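Local coordinates for protein putative dehydratase (Mesorhizobium loti, PDB 2POZ) that is of unproven function but belongs to the mandelate racemase/muconate lactonizing enzyme family of the enolase superfamily and is probably a lyase, perhaps a dehydratase, at residues A[143-146]-A[147-151]. Numbering follows the deposited sequence.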
loop_
_atom_site.group_PDB
_atom_site.type_symbol
_atom_site.label_atom_id
_atom_site.label_comp_id
_atom_site.label_asym_id
_atom_site.label_seq_id
_atom_site.Cartn_x
_atom_site.Cartn_y
_atom_site.Cartn_z
ATOM N N ARG A 143 22.461 38.331 19.627
ATOM C CA ARG A 143 22.029 39.601 20.208
ATOM C C ARG A 143 20.518 39.769 20.085
ATOM O O ARG A 143 19.881 40.348 20.951
ATOM C CB ARG A 143 22.686 40.795 19.493
ATOM C CG ARG A 143 24.190 40.946 19.672
ATOM C CD ARG A 143 24.575 41.198 21.126
ATOM N NE ARG A 143 23.662 42.109 21.818
ATOM C CZ ARG A 143 23.456 43.390 21.507
ATOM N NH1 ARG A 143 24.095 43.968 20.497
ATOM N NH2 ARG A 143 22.592 44.101 22.221
ATOM N N ALA A 144 19.958 39.271 18.991
ATOM C CA ALA A 144 18.527 39.399 18.729
ATOM C C ALA A 144 17.592 38.720 19.732
ATOM O O ALA A 144 16.446 39.147 19.880
ATOM C CB ALA A 144 18.221 38.904 17.321
ATOM N N VAL A 145 18.054 37.670 20.415
ATOM C CA VAL A 145 17.186 36.976 21.378
ATOM C C VAL A 145 16.934 37.812 22.632
ATOM O O VAL A 145 15.936 37.620 23.332
ATOM C CB VAL A 145 17.781 35.616 21.847
ATOM C CG1 VAL A 145 18.201 34.773 20.643
ATOM C CG2 VAL A 145 18.958 35.850 22.793
ATOM N N GLU A 146 17.838 38.747 22.908
ATOM C CA GLU A 146 17.732 39.588 24.095
ATOM C C GLU A 146 16.400 40.308 24.307
ATOM O O GLU A 146 15.834 40.243 25.399
ATOM C CB GLU A 146 18.874 40.606 24.107
ATOM C CG GLU A 146 20.226 40.010 24.478
ATOM C CD GLU A 146 21.376 40.939 24.126
ATOM O OE1 GLU A 146 21.215 42.171 24.283
ATOM O OE2 GLU A 146 22.438 40.437 23.695
ATOM N N ARG A 147 15.892 40.991 23.285
ATOM C CA ARG A 147 14.632 41.711 23.454
ATOM C C ARG A 147 13.439 40.798 23.781
ATOM O O ARG A 147 12.768 40.986 24.802
ATOM C CB ARG A 147 14.318 42.561 22.218
ATOM C CG ARG A 147 13.017 43.341 22.350
ATOM C CD ARG A 147 12.706 44.160 21.111
ATOM N NE ARG A 147 11.279 44.475 21.019
ATOM C CZ ARG A 147 10.317 43.565 20.866
ATOM N NH1 ARG A 147 10.618 42.273 20.783
ATOM N NH2 ARG A 147 9.049 43.947 20.795
ATOM N N PRO A 148 13.152 39.799 22.926
ATOM C CA PRO A 148 12.007 38.951 23.277
ATOM C C PRO A 148 12.141 38.278 24.647
ATOM O O PRO A 148 11.165 38.170 25.388
ATOM C CB PRO A 148 11.938 37.951 22.112
ATOM C CG PRO A 148 13.351 37.899 21.609
ATOM C CD PRO A 148 13.762 39.361 21.660
ATOM N N LEU A 149 13.345 37.843 24.995
ATOM C CA LEU A 149 13.552 37.200 26.283
ATOM C C LEU A 149 13.353 38.176 27.450
ATOM O O LEU A 149 12.901 37.775 28.521
ATOM C CB LEU A 149 14.942 36.562 26.345
ATOM C CG LEU A 149 15.149 35.421 25.336
ATOM C CD1 LEU A 149 16.540 34.841 25.515
ATOM C CD2 LEU A 149 14.087 34.336 25.529
ATOM N N LYS A 150 13.684 39.448 27.242
ATOM C CA LYS A 150 13.501 40.448 28.290
ATOM C C LYS A 150 12.006 40.679 28.478
ATOM O O LYS A 150 11.553 41.059 29.558
ATOM C CB LYS A 150 14.174 41.772 27.913
ATOM C CG LYS A 150 15.699 41.753 27.944
ATOM C CD LYS A 150 16.257 41.855 29.361
ATOM C CE LYS A 150 17.785 42.004 29.342
ATOM N NZ LYS A 150 18.382 42.200 30.699
ATOM N N GLU A 151 11.242 40.456 27.412
ATOM C CA GLU A 151 9.798 40.620 27.465
ATOM C C GLU A 151 9.116 39.436 28.154
ATOM O O GLU A 151 7.909 39.461 28.386
ATOM C CB GLU A 151 9.230 40.791 26.056
ATOM C CG GLU A 151 9.491 42.153 25.434
ATOM C CD GLU A 151 8.900 42.266 24.040
ATOM O OE1 GLU A 151 9.476 41.694 23.086
ATOM O OE2 GLU A 151 7.848 42.920 23.897
HETATM O O HOH W 1 17.728 41.895 21.015
#
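Val-145 and Leu-149, one helical turn apart, lie side by side and point the same way, CG2 of Val-145 meeting CD1 of Leu-149 at 3.8 Å. Both side chains pack on Leu-156 of the barrel strand 155-158 and on helix 179-196, placing this short helical stretch against them. Leu-149 N donates to Val-145 O at 3.1 Å, and Lys-150 N to Glu-146 O at 2.9 Å. Pro-148 has no N-H to give, and its ring carbon CD rests 3.2 Å from Ala-144 O. A water joins Arg-143 O to Arg-147 N, four residues on. The polar residues illustrate two ways of pairing charge. Arg-143 grips Glu-146 side-on, NE to OE2 at 2.8 Å and NH2 to OE1 at 3.1 Å; both oxygens are met on the syn side, in the guanidinium plane but 31° out of the carboxylate plane, so the flat groups are not coplanar. Arg-147, extended from CG to NE, instead has the Glu-151 carboxylate above one guanidinium face, offset toward the rim, NH1 lying 2.6 Å from OE1. With an alanine at Glu-146, the Arg-143 guanidinium would probably lose its two-pronged mate and turn more freely. The chemistry thus implies an amphipathic stretch, apolar toward the barrel, with two Arg-Glu pairs among its other residues.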